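Local coordinates for probable outer membrane protein (Pseudomonas aeruginosa, PDB 3DWO) that forms a beta-barrel channel of the FadL family in the outer membrane and probably carries hydrophobic compounds such as long-chain fatty acids across it, at residues D41-Q46 against V103-D108; E310-Q315 against Y333-T338; I329-R334 against D370-D375. One frame throughout, in Å; residues are numbered along the deposited sequence.

Interaction 1 of 3, residues D41-Q46 against V103-D108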
loop_
_atom_site.group_PDB
_atom_site.type_symbol
_atom_site.label_atom_id
_atom_site.label_comp_id
_atom_site.label_asym_id
_atom_site.label_seq_id
_atom_site.Cartn_x
_atom_site.Cartn_y
_atom_site.Cartn_z
ATOM N N ASP A 41 -21.040 19.031 15.262
ATOM C CA ASP A 41 -21.740 20.299 15.432
ATOM C C ASP A 41 -21.087 21.594 14.956
ATOM O O ASP A 41 -21.675 22.662 15.110
ATOM C CB ASP A 41 -22.149 20.441 16.902
ATOM C CG ASP A 41 -21.034 20.047 17.863
ATOM O OD1 ASP A 41 -21.334 19.821 19.055
ATOM O OD2 ASP A 41 -19.863 19.968 17.431
ATOM N N LYS A 42 -19.896 21.525 14.374
ATOM C CA LYS A 42 -19.246 22.747 13.903
ATOM C C LYS A 42 -18.210 22.556 12.805
ATOM O O LYS A 42 -17.882 21.432 12.432
ATOM C CB LYS A 42 -18.605 23.487 15.081
ATOM C CG LYS A 42 -18.101 22.580 16.189
ATOM C CD LYS A 42 -17.126 21.536 15.678
ATOM C CE LYS A 42 -16.799 20.531 16.772
ATOM N NZ LYS A 42 -16.306 21.201 18.008
ATOM N N ARG A 43 -17.708 23.677 12.290
ATOM C CA ARG A 43 -16.702 23.677 11.237
ATOM C C ARG A 43 -15.358 23.250 11.802
ATOM O O ARG A 43 -14.902 23.797 12.804
ATOM C CB ARG A 43 -16.534 25.072 10.637
ATOM C CG ARG A 43 -17.720 25.625 9.879
ATOM C CD ARG A 43 -17.320 26.954 9.252
ATOM N NE ARG A 43 -18.378 27.564 8.452
ATOM C CZ ARG A 43 -18.194 28.626 7.670
ATOM N NH1 ARG A 43 -16.994 29.189 7.586
ATOM N NH2 ARG A 43 -19.206 29.124 6.969
ATOM N N ILE A 44 -14.719 22.284 11.151
ATOM C CA ILE A 44 -13.419 21.813 11.598
ATOM C C ILE A 44 -12.471 21.615 10.420
ATOM O O ILE A 44 -12.834 21.016 9.403
ATOM C CB ILE A 44 -13.536 20.482 12.371
ATOM C CG1 ILE A 44 -14.580 20.611 13.479
ATOM C CG2 ILE A 44 -12.196 20.131 13.005
ATOM C CD1 ILE A 44 -14.763 19.351 14.298
ATOM N N ALA A 45 -11.262 22.146 10.565
ATOM C CA ALA A 45 -10.216 22.034 9.555
ATOM C C ALA A 45 -9.064 21.325 10.255
ATOM O O ALA A 45 -8.709 21.680 11.378
ATOM C CB ALA A 45 -9.783 23.414 9.087
ATOM N N GLN A 46 -8.478 20.328 9.601
ATOM C CA GLN A 46 -7.397 19.573 10.222
ATOM C C GLN A 46 -6.315 19.118 9.251
ATOM O O GLN A 46 -6.606 18.671 8.143
ATOM C CB GLN A 46 -7.992 18.354 10.928
ATOM C CG GLN A 46 -6.999 17.471 11.652
ATOM C CD GLN A 46 -7.666 16.239 12.242
ATOM O OE1 GLN A 46 -8.201 15.400 11.515
ATOM N NE2 GLN A 46 -7.646 16.132 13.563
ATOM N N VAL A 103 -14.612 19.609 7.600
ATOM C CA VAL A 103 -16.022 19.298 7.770
ATOM C C VAL A 103 -16.791 20.596 7.980
ATOM O O VAL A 103 -16.456 21.396 8.856
ATOM C CB VAL A 103 -16.257 18.365 8.965
ATOM C CG1 VAL A 103 -17.750 18.148 9.156
ATOM C CG2 VAL A 103 -15.557 17.035 8.727
ATOM N N VAL A 104 -17.818 20.792 7.162
ATOM C CA VAL A 104 -18.633 21.997 7.217
ATOM C C VAL A 104 -20.121 21.674 7.257
ATOM O O VAL A 104 -20.719 21.348 6.229
ATOM C CB VAL A 104 -18.380 22.885 5.979
ATOM C CG1 VAL A 104 -19.202 24.153 6.070
ATOM C CG2 VAL A 104 -16.903 23.205 5.861
ATOM N N PRO A 105 -20.739 21.741 8.446
ATOM C CA PRO A 105 -22.174 21.444 8.517
ATOM C C PRO A 105 -22.953 22.493 7.712
ATOM O O PRO A 105 -22.704 23.695 7.837
ATOM C CB PRO A 105 -22.465 21.492 10.017
ATOM C CG PRO A 105 -21.424 22.435 10.548
ATOM C CD PRO A 105 -20.189 22.031 9.781
ATOM N N ILE A 106 -23.876 22.028 6.873
ATOM C CA ILE A 106 -24.673 22.911 6.027
ATOM C C ILE A 106 -25.978 23.300 6.706
ATOM O O ILE A 106 -26.214 24.473 6.996
ATOM C CB ILE A 106 -25.010 22.228 4.688
ATOM C CG1 ILE A 106 -23.730 21.724 4.024
ATOM C CG2 ILE A 106 -25.724 23.205 3.769
ATOM C CD1 ILE A 106 -23.971 20.914 2.771
ATOM N N ASN A 107 -26.826 22.303 6.937
ATOM C CA ASN A 107 -28.119 22.490 7.587
ATOM C C ASN A 107 -28.143 21.613 8.822
ATOM O O ASN A 107 -27.143 20.979 9.157
ATOM C CB ASN A 107 -29.260 22.059 6.661
ATOM C CG ASN A 107 -29.388 22.944 5.448
ATOM O OD1 ASN A 107 -29.522 24.162 5.570
ATOM N ND2 ASN A 107 -29.359 22.339 4.264
ATOM N N ASP A 108 -29.283 21.564 9.501
ATOM C CA ASP A 108 -29.381 20.724 10.684
ATOM C C ASP A 108 -29.620 19.299 10.206
ATOM O O ASP A 108 -29.954 18.411 10.987
ATOM C CB ASP A 108 -30.534 21.170 11.582
ATOM C CG ASP A 108 -30.501 20.497 12.947
ATOM O OD1 ASP A 108 -29.562 20.776 13.727
ATOM O OD2 ASP A 108 -31.407 19.684 13.238
#

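Interaction 2 of 3, residues E310-Q315 against Y333-T338. With C8E ((hydroxyethyloxy)tri(ethyloxy)octane), chain D; C8E ((hydroxyethyloxy)tri(ethyloxy)octane), chain K.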
loop_
_atom_site.group_PDB
_atom_site.type_symbol
_atom_site.label_atom_id
_atom_site.label_comp_id
_atom_site.label_asym_id
_atom_site.label_seq_id
_atom_site.Cartn_x
_atom_site.Cartn_y
_atom_site.Cartn_z
ATOM N N GLU A 310 -11.299 -6.489 0.721
ATOM C CA GLU A 310 -11.453 -7.444 -0.369
ATOM C C GLU A 310 -10.225 -7.466 -1.277
ATOM O O GLU A 310 -10.300 -7.166 -2.468
ATOM C CB GLU A 310 -12.717 -7.109 -1.172
ATOM C CG GLU A 310 -13.126 -8.192 -2.161
ATOM C CD GLU A 310 -14.500 -7.945 -2.768
ATOM O OE1 GLU A 310 -14.785 -6.798 -3.180
ATOM O OE2 GLU A 310 -15.292 -8.907 -2.841
ATOM N N TRP A 311 -9.090 -7.819 -0.692
ATOM C CA TRP A 311 -7.832 -7.885 -1.415
ATOM C C TRP A 311 -7.854 -8.971 -2.477
ATOM O O TRP A 311 -6.961 -9.044 -3.319
ATOM C CB TRP A 311 -6.681 -8.167 -0.444
ATOM C CG TRP A 311 -5.981 -6.953 0.067
ATOM C CD1 TRP A 311 -5.933 -6.515 1.361
ATOM C CD2 TRP A 311 -5.150 -6.062 -0.690
ATOM N NE1 TRP A 311 -5.114 -5.409 1.458
ATOM C CE2 TRP A 311 -4.621 -5.112 0.216
ATOM C CE3 TRP A 311 -4.799 -5.977 -2.044
ATOM C CZ2 TRP A 311 -3.756 -4.091 -0.190
ATOM C CZ3 TRP A 311 -3.938 -4.960 -2.452
ATOM C CH2 TRP A 311 -3.426 -4.028 -1.523
ATOM N N SER A 312 -8.873 -9.817 -2.434
ATOM C CA SER A 312 -8.990 -10.908 -3.384
ATOM C C SER A 312 -9.071 -10.437 -4.836
ATOM O O SER A 312 -8.868 -11.229 -5.762
ATOM C CB SER A 312 -10.215 -11.756 -3.053
ATOM O OG SER A 312 -10.182 -12.952 -3.804
ATOM N N SER A 313 -9.372 -9.154 -5.042
ATOM C CA SER A 313 -9.452 -8.629 -6.395
ATOM C C SER A 313 -8.054 -8.555 -7.013
ATOM O O SER A 313 -7.914 -8.516 -8.234
ATOM C CB SER A 313 -10.118 -7.244 -6.408
ATOM O OG SER A 313 -9.308 -6.263 -5.786
ATOM N N PHE A 314 -7.017 -8.534 -6.179
ATOM C CA PHE A 314 -5.655 -8.494 -6.702
ATOM C C PHE A 314 -5.207 -9.926 -6.991
ATOM O O PHE A 314 -4.519 -10.557 -6.187
ATOM C CB PHE A 314 -4.694 -7.842 -5.704
ATOM C CG PHE A 314 -3.321 -7.602 -6.269
ATOM C CD1 PHE A 314 -3.153 -6.780 -7.386
ATOM C CD2 PHE A 314 -2.201 -8.205 -5.704
ATOM C CE1 PHE A 314 -1.891 -6.563 -7.930
ATOM C CE2 PHE A 314 -0.926 -7.995 -6.242
ATOM C CZ PHE A 314 -0.771 -7.174 -7.355
ATOM N N GLN A 315 -5.623 -10.431 -8.147
ATOM C CA GLN A 315 -5.308 -11.786 -8.572
ATOM C C GLN A 315 -3.972 -11.875 -9.288
ATOM O O GLN A 315 -3.255 -12.868 -9.161
ATOM C CB GLN A 315 -6.421 -12.305 -9.488
ATOM C CG GLN A 315 -7.699 -12.684 -8.747
ATOM C CD GLN A 315 -7.484 -13.897 -7.850
ATOM O OE1 GLN A 315 -6.975 -14.919 -8.301
ATOM N NE2 GLN A 315 -7.866 -13.787 -6.581
ATOM N N TYR A 333 -3.956 -12.598 -4.032
ATOM C CA TYR A 333 -4.094 -12.105 -2.665
ATOM C C TYR A 333 -5.382 -12.634 -2.042
ATOM O O TYR A 333 -6.348 -12.914 -2.747
ATOM C CB TYR A 333 -4.147 -10.578 -2.665
ATOM C CG TYR A 333 -2.805 -9.886 -2.631
ATOM C CD1 TYR A 333 -1.644 -10.523 -3.078
ATOM C CD2 TYR A 333 -2.700 -8.581 -2.165
ATOM C CE1 TYR A 333 -0.408 -9.867 -3.053
ATOM C CE2 TYR A 333 -1.479 -7.918 -2.138
ATOM C CZ TYR A 333 -0.338 -8.563 -2.579
ATOM O OH TYR A 333 0.866 -7.898 -2.513
ATOM N N ARG A 334 -5.392 -12.749 -0.720
ATOM C CA ARG A 334 -6.566 -13.223 0.005
ATOM C C ARG A 334 -7.258 -12.046 0.690
ATOM O O ARG A 334 -6.618 -11.042 1.018
ATOM C CB ARG A 334 -6.156 -14.247 1.078
ATOM C CG ARG A 334 -5.180 -13.690 2.106
ATOM C CD ARG A 334 -4.983 -14.586 3.338
ATOM N NE ARG A 334 -4.099 -13.943 4.320
ATOM C CZ ARG A 334 -3.820 -14.431 5.528
ATOM N NH1 ARG A 334 -4.353 -15.580 5.931
ATOM N NH2 ARG A 334 -3.007 -13.765 6.341
ATOM N N ASN A 335 -8.566 -12.165 0.902
ATOM C CA ASN A 335 -9.298 -11.115 1.595
ATOM C C ASN A 335 -8.704 -11.055 2.993
ATOM O O ASN A 335 -8.156 -12.047 3.479
ATOM C CB ASN A 335 -10.786 -11.434 1.662
ATOM C CG ASN A 335 -11.455 -11.324 0.315
ATOM O OD1 ASN A 335 -10.991 -10.587 -0.558
ATOM N ND2 ASN A 335 -12.558 -12.039 0.140
ATOM N N THR A 336 -8.830 -9.913 3.653
ATOM C CA THR A 336 -8.220 -9.772 4.961
ATOM C C THR A 336 -9.068 -9.087 6.036
ATOM O O THR A 336 -10.075 -8.441 5.740
ATOM C CB THR A 336 -6.906 -8.999 4.808
ATOM O OG1 THR A 336 -6.136 -9.120 6.005
ATOM C CG2 THR A 336 -7.193 -7.535 4.544
ATOM N N TRP A 337 -8.643 -9.244 7.287
ATOM C CA TRP A 337 -9.316 -8.639 8.430
ATOM C C TRP A 337 -8.297 -7.839 9.221
ATOM O O TRP A 337 -7.120 -8.187 9.263
ATOM C CB TRP A 337 -9.915 -9.700 9.369
ATOM C CG TRP A 337 -11.210 -10.305 8.915
ATOM C CD1 TRP A 337 -11.379 -11.500 8.277
ATOM C CD2 TRP A 337 -12.516 -9.736 9.053
ATOM N NE1 TRP A 337 -12.711 -11.711 8.008
ATOM C CE2 TRP A 337 -13.431 -10.642 8.474
ATOM C CE3 TRP A 337 -13.004 -8.545 9.610
ATOM C CZ2 TRP A 337 -14.806 -10.396 8.433
ATOM C CZ3 TRP A 337 -14.368 -8.298 9.568
ATOM C CH2 TRP A 337 -15.255 -9.221 8.984
ATOM N N THR A 338 -8.757 -6.765 9.845
ATOM C CA THR A 338 -7.899 -5.941 10.675
ATOM C C THR A 338 -8.755 -5.516 11.869
ATOM O O THR A 338 -9.766 -4.830 11.720
ATOM C CB THR A 338 -7.334 -4.718 9.878
ATOM O OG1 THR A 338 -6.730 -3.777 10.779
ATOM C CG2 THR A 338 -8.415 -4.050 9.089
HETATM C C1 C8E D . 3.415 -9.810 -2.838
HETATM C C2 C8E D . 3.908 -8.915 -3.879
HETATM C C3 C8E D . 2.883 -8.189 -4.618
HETATM C C4 C8E D . 3.570 -7.289 -5.528
HETATM C C5 C8E D . 2.637 -6.204 -5.924
HETATM C C6 C8E D . 3.379 -5.066 -6.434
HETATM C C7 C8E D . 2.343 -4.424 -7.223
HETATM C C8 C8E D . 2.452 -2.954 -7.068
HETATM O O9 C8E D . 2.482 -1.985 -8.107
HETATM C C10 C8E D . 3.521 -2.041 -9.064
HETATM C C11 C8E D . 3.264 -0.909 -10.008
HETATM O O12 C8E D . 2.547 -1.368 -11.167
HETATM C C13 C8E D . 3.281 -1.326 -12.429
HETATM C C14 C8E D . 4.261 -2.418 -12.965
HETATM O O15 C8E D . 4.336 -3.110 -14.247
HETATM C C16 C8E D . 3.567 -4.331 -14.251
HETATM C C17 C8E D . 4.349 -5.586 -13.818
HETATM O O18 C8E D . 5.790 -5.647 -13.769
HETATM C C19 C8E D . 6.392 -6.100 -15.011
HETATM C C20 C8E D . 7.354 -7.343 -15.098
HETATM O O21 C8E D . 8.772 -7.134 -15.016
HETATM C C1 C8E K . -8.955 -14.014 12.270
HETATM C C2 C8E K . -10.006 -13.035 12.515
HETATM C C3 C8E K . -11.357 -13.498 12.197
HETATM C C4 C8E K . -12.146 -12.323 11.874
HETATM C C5 C8E K . -13.438 -12.384 12.602
HETATM C C6 C8E K . -13.715 -11.106 13.235
HETATM C C7 C8E K . -15.085 -10.899 12.798
HETATM C C8 C8E K . -15.533 -9.571 13.252
HETATM O O HOH W 1 -14.438 -11.621 -2.002
#

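Interaction 3 of 3, residues I329-R334 against D370-D375. With C8E ((hydroxyethyloxy)tri(ethyloxy)octane), chain D; C8E ((hydroxyethyloxy)tri(ethyloxy)octane), chain E.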
loop_
_atom_site.group_PDB
_atom_site.type_symbol
_atom_site.label_atom_id
_atom_site.label_comp_id
_atom_site.label_asym_id
_atom_site.label_seq_id
_atom_site.Cartn_x
_atom_site.Cartn_y
_atom_site.Cartn_z
ATOM N N ILE A 329 1.950 -11.877 -13.908
ATOM C CA ILE A 329 2.451 -12.467 -12.673
ATOM C C ILE A 329 1.314 -12.693 -11.671
ATOM O O ILE A 329 0.677 -11.747 -11.206
ATOM C CB ILE A 329 3.524 -11.545 -12.040
ATOM C CG1 ILE A 329 4.636 -11.291 -13.058
ATOM C CG2 ILE A 329 4.102 -12.185 -10.774
ATOM C CD1 ILE A 329 5.668 -10.273 -12.609
ATOM N N PRO A 330 1.040 -13.959 -11.334
ATOM C CA PRO A 330 -0.037 -14.240 -10.379
ATOM C C PRO A 330 0.347 -13.881 -8.951
ATOM O O PRO A 330 1.483 -14.076 -8.534
ATOM C CB PRO A 330 -0.267 -15.741 -10.547
ATOM C CG PRO A 330 0.224 -16.021 -11.948
ATOM C CD PRO A 330 1.478 -15.193 -12.004
ATOM N N TYR A 331 -0.605 -13.346 -8.202
ATOM C CA TYR A 331 -0.357 -12.986 -6.821
ATOM C C TYR A 331 -1.444 -13.563 -5.931
ATOM O O TYR A 331 -1.195 -13.877 -4.770
ATOM C CB TYR A 331 -0.272 -11.467 -6.676
ATOM C CG TYR A 331 1.086 -10.923 -7.065
ATOM C CD1 TYR A 331 2.230 -11.288 -6.355
ATOM C CD2 TYR A 331 1.232 -10.058 -8.152
ATOM C CE1 TYR A 331 3.492 -10.806 -6.714
ATOM C CE2 TYR A 331 2.490 -9.568 -8.523
ATOM C CZ TYR A 331 3.614 -9.943 -7.800
ATOM O OH TYR A 331 4.856 -9.446 -8.148
ATOM N N THR A 332 -2.641 -13.708 -6.494
ATOM C CA THR A 332 -3.793 -14.269 -5.789
ATOM C C THR A 332 -3.907 -13.895 -4.311
ATOM O O THR A 332 -3.947 -14.764 -3.442
ATOM C CB THR A 332 -3.802 -15.810 -5.899
ATOM O OG1 THR A 332 -2.535 -16.324 -5.475
ATOM C CG2 THR A 332 -4.047 -16.240 -7.341
ATOM N N TYR A 333 -3.956 -12.598 -4.032
ATOM C CA TYR A 333 -4.094 -12.105 -2.665
ATOM C C TYR A 333 -5.382 -12.634 -2.042
ATOM O O TYR A 333 -6.348 -12.914 -2.747
ATOM C CB TYR A 333 -4.147 -10.578 -2.665
ATOM C CG TYR A 333 -2.805 -9.886 -2.631
ATOM C CD1 TYR A 333 -1.644 -10.523 -3.078
ATOM C CD2 TYR A 333 -2.700 -8.581 -2.165
ATOM C CE1 TYR A 333 -0.408 -9.867 -3.053
ATOM C CE2 TYR A 333 -1.479 -7.918 -2.138
ATOM C CZ TYR A 333 -0.338 -8.563 -2.579
ATOM O OH TYR A 333 0.866 -7.898 -2.513
ATOM N N ARG A 334 -5.392 -12.749 -0.720
ATOM C CA ARG A 334 -6.566 -13.223 0.005
ATOM C C ARG A 334 -7.258 -12.046 0.690
ATOM O O ARG A 334 -6.618 -11.042 1.018
ATOM C CB ARG A 334 -6.156 -14.247 1.078
ATOM C CG ARG A 334 -5.180 -13.690 2.106
ATOM C CD ARG A 334 -4.983 -14.586 3.338
ATOM N NE ARG A 334 -4.099 -13.943 4.320
ATOM C CZ ARG A 334 -3.820 -14.431 5.528
ATOM N NH1 ARG A 334 -4.353 -15.580 5.931
ATOM N NH2 ARG A 334 -3.007 -13.765 6.341
ATOM N N ASP A 370 6.686 -12.200 -2.900
ATOM C CA ASP A 370 7.992 -11.926 -3.479
ATOM C C ASP A 370 8.639 -10.724 -2.791
ATOM O O ASP A 370 8.066 -10.153 -1.871
ATOM C CB ASP A 370 7.863 -11.702 -4.990
ATOM C CG ASP A 370 7.036 -10.487 -5.331
ATOM O OD1 ASP A 370 6.716 -9.711 -4.405
ATOM O OD2 ASP A 370 6.721 -10.299 -6.531
ATOM N N PRO A 371 9.845 -10.328 -3.227
ATOM C CA PRO A 371 10.556 -9.190 -2.623
ATOM C C PRO A 371 9.923 -7.803 -2.752
ATOM O O PRO A 371 10.270 -6.901 -1.993
ATOM C CB PRO A 371 11.932 -9.251 -3.295
ATOM C CG PRO A 371 12.068 -10.720 -3.653
ATOM C CD PRO A 371 10.708 -11.016 -4.200
ATOM N N ARG A 372 9.010 -7.626 -3.706
ATOM C CA ARG A 372 8.361 -6.322 -3.892
ATOM C C ARG A 372 7.557 -5.911 -2.659
ATOM O O ARG A 372 7.700 -4.794 -2.154
ATOM C CB ARG A 372 7.414 -6.344 -5.097
ATOM C CG ARG A 372 8.074 -6.700 -6.397
ATOM C CD ARG A 372 7.231 -6.284 -7.600
ATOM N NE ARG A 372 8.057 -6.323 -8.803
ATOM C CZ ARG A 372 8.078 -7.320 -9.677
ATOM N NH1 ARG A 372 7.299 -8.382 -9.516
ATOM N NH2 ARG A 372 8.920 -7.266 -10.698
ATOM N N ILE A 373 6.707 -6.825 -2.195
ATOM C CA ILE A 373 5.847 -6.608 -1.031
ATOM C C ILE A 373 5.966 -7.858 -0.151
ATOM O O ILE A 373 5.080 -8.711 -0.148
ATOM C CB ILE A 373 4.361 -6.468 -1.440
ATOM C CG1 ILE A 373 4.206 -5.470 -2.595
ATOM C CG2 ILE A 373 3.541 -6.020 -0.240
ATOM C CD1 ILE A 373 4.500 -4.029 -2.224
ATOM N N PRO A 374 7.067 -7.983 0.597
ATOM C CA PRO A 374 7.250 -9.155 1.456
ATOM C C PRO A 374 6.685 -8.971 2.862
ATOM O O PRO A 374 7.433 -9.053 3.832
ATOM C CB PRO A 374 8.760 -9.306 1.483
ATOM C CG PRO A 374 9.204 -7.848 1.585
ATOM C CD PRO A 374 8.289 -7.152 0.567
ATOM N N ASP A 375 5.384 -8.732 3.000
ATOM C CA ASP A 375 4.872 -8.548 4.355
ATOM C C ASP A 375 4.145 -9.754 4.938
ATOM O O ASP A 375 3.903 -10.753 4.258
ATOM C CB ASP A 375 3.988 -7.288 4.449
ATOM C CG ASP A 375 2.574 -7.524 3.997
ATOM O OD1 ASP A 375 2.387 -8.221 2.979
ATOM O OD2 ASP A 375 1.649 -6.996 4.653
HETATM C C1 C8E D . 3.415 -9.810 -2.838
HETATM C C2 C8E D . 3.908 -8.915 -3.879
HETATM C C3 C8E D . 2.883 -8.189 -4.618
HETATM C C4 C8E D . 3.570 -7.289 -5.528
HETATM C C5 C8E D . 2.637 -6.204 -5.924
HETATM C C6 C8E D . 3.379 -5.066 -6.434
HETATM C C7 C8E D . 2.343 -4.424 -7.223
HETATM C C8 C8E D . 2.452 -2.954 -7.068
HETATM O O9 C8E D . 2.482 -1.985 -8.107
HETATM C C10 C8E D . 3.521 -2.041 -9.064
HETATM C C11 C8E D . 3.264 -0.909 -10.008
HETATM O O12 C8E D . 2.547 -1.368 -11.167
HETATM C C13 C8E D . 3.281 -1.326 -12.429
HETATM C C14 C8E D . 4.261 -2.418 -12.965
HETATM O O15 C8E D . 4.336 -3.110 -14.247
HETATM C C16 C8E D . 3.567 -4.331 -14.251
HETATM C C17 C8E D . 4.349 -5.586 -13.818
HETATM O O18 C8E D . 5.790 -5.647 -13.769
HETATM C C19 C8E D . 6.392 -6.100 -15.011
HETATM C C20 C8E D . 7.354 -7.343 -15.098
HETATM O O21 C8E D . 8.772 -7.134 -15.016
HETATM C C1 C8E E . 5.943 6.978 -1.087
HETATM C C2 C8E E . 5.894 5.658 -0.476
HETATM C C3 C8E E . 4.589 5.294 0.069
HETATM C C4 C8E E . 4.618 5.569 1.495
HETATM C C5 C8E E . 4.013 4.428 2.212
HETATM C C6 C8E E . 3.612 4.839 3.539
HETATM C C7 C8E E . 3.305 3.548 4.118
HETATM C C8 C8E E . 3.870 3.512 5.473
HETATM O O9 C8E E . 3.482 2.672 6.538
HETATM C C10 C8E E . 2.160 2.726 7.031
HETATM C C11 C8E E . 2.127 1.706 8.127
HETATM O O12 C8E E . 2.514 0.407 7.635
HETATM C C13 C8E E . 2.849 -0.571 8.661
HETATM C C14 C8E E . 3.878 -1.737 8.519
HETATM O O15 C8E E . 5.259 -1.748 8.056
HETATM C C16 C8E E . 5.324 -1.975 6.633
HETATM C C17 C8E E . 5.422 -3.454 6.226
HETATM O O18 C8E E . 6.629 -4.052 5.715
HETATM C C19 C8E E . 6.719 -3.965 4.265
HETATM C C20 C8E E . 6.670 -5.215 3.314
HETATM O O21 C8E E . 5.471 -5.465 2.574
#

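Interaction 1 of 3, residues D41-Q46 against V103-D108
At one end of the outer-membrane beta barrel, the start of strand 44-63 pairs antiparallel with the last residues of strand 93-105, just before the chain turns toward strand 110-125. Ile44 and Val103 form a hydrogen-bonded pair, with two nearly straight bonds closing the ring between them. The amide of Ile44 donates to the carbonyl oxygen of Val103, N to O 3.0 Å, and the amide N of Val103 returns a bond of 2.9 Å to the O of Ile44. Each donor lies in the plane of the carbonyl it meets. The Val103 oxygen has a further neighbour, the CA of Arg43 at 3.3 Å, in a CA-H...O contact. The side chains of Ile44 and Val103 leave the same face of the strand pair, and both are buried.

Beyond this pair the strands part, and Pro105 takes over the contact with its ring. Its CD lies 3.6 Å from the O of Lys42 and its CG comes within 3.9 Å of the Lys42 C. The Arg43 side chain starts anti to its own carbonyl carbon (chi1 -66°) and runs extended from CG to NE, so that NE passes Val104 CG1 at 4.2 Å. The ammonium of Lys42 points elsewhere, to a salt bridge with Asp442 near the C-terminus, and is only at long range from Asp41. Proline at 105 has no amide hydrogen to give, so regular pairing cannot continue through its nitrogen, and the contact passes from backbone hydrogen bonds to apolar contact with a peptide group.

Interaction 2 of 3, residues E310-Q315 against Y333-T338
Three aromatic rings, Trp311, Tyr333 and Phe314, meet edge to face in a row, and Tyr333 in the middle presents its edge to one neighbour and its face to the other. The edge of Tyr333 points at the six-membered ring of Trp311, offset toward the rim, with planes 61° apart; Tyr333 CD2 comes to 3.3 Å from Trp311 CE3. On the Phe314 side the roles reverse. Phe314 CD2 sits over the centre of the Tyr333 ring, 3.5 Å from Tyr333 CD1, with the two planes at 72°. Phe314 reaches this place with CG anti to its backbone N (chi1 -172°).

One backbone bond ties Tyr333 to Phe314: Tyr333 N donates to Phe314 O at 3.0 Å, in the carbonyl plane, and Phe314 is itself the centre of an inverse gamma turn. Thr336 CG2 touches the indole edge at Trp311 CD1, 3.6 Å away. On the polar side, the Ser312 amide N donates to Asn335 OD1, an atom less securely placed in the model, and one water bridges the side chains, accepting from Asn335 ND2 and donating to Glu310 OE2. Gln315 folds back so that its NE2 gives an almost straight bond of 2.9 Å to Ser312 O, with the acceptor in the plane of the Gln315 amide.

Residues 311-313 form a short 3-10 segment in the connection leaving strand 300-309, and the partner residues lead into strand 336-346, which pairs with 300-309 in the barrel; the inserted hairpin of strands 316-321 and 324-330 lies between them in sequence, while Phe3 adds another edge-to-face ring to Trp311.

Interaction 3 of 3, residues I329-R334 against D370-D375
The phenol oxygen of Tyr331 is the meeting point, donating one hydrogen bond and accepting another. It gives a short bond to the syn lone pair of Asp370 OD2, 2.6 Å from the Tyr331 OH, and takes one of 3.0 Å from Arg372 NH1, bent to 139° at the hydrogen but close to the guanidinium plane. Ring and carboxylate planes stand 77° apart, and the guanidinium is nearly perpendicular to the ring. Both partners come to the ring's edge, leaving one ring face to the octyl chain of a bound detergent, whose C3 lies 3.4 Å from Tyr331 CE1. The same chain passes Ile373 CB, which in turn lies 3.9 Å from the OH of Tyr333.

Next out, Asp370 and Arg372 are themselves joined by a salt bridge, OD2 to NH1 3.6 Å. Asp370 CG stands between its backbone N and carbonyl carbon (chi1 64°), which lets OD1 take a weak bond from the Arg372 amide. Ile329 meets Arg372 tip to tip, CD1 near NH1. Further out, Arg372 NH2 bonds to Gln175 OE1, and Phe314 packs against the Tyr331 ring.

The acid and base flanking this buried hydroxyl should polarise it, and their mutual ion pairing probably keeps the site near neutral. Tyrosine thus offers an aromatic face to a detergent's alkyl tail while its polar end is satisfied, consistent with a channel that passes hydrophobic compounds.

Overall arrangement
All three contacts lie in one chain of the FadL-type barrel, in the order interaction 1, interaction 2, interaction 3. Interaction 1 stands apart: its centre is about 35 Å from that of interaction 2 and about 41 Å from that of interaction 3, and it joins barrel strands 44-63 and 93-105 at the end of the barrel where the C-terminus also lies. Interactions 2 and 3 are neighbours, with centres about 11 Å apart; they share Tyr333 and Arg334. The Gln315 carbonyl also probably accepts bonds from the Tyr331 and Thr332 amides. Thus the residues that follow strand 324-330 meet both the 310-315 turn and the 370-375 loop around a bound detergent molecule, while interaction 1 is part of the pairing of two barrel strands.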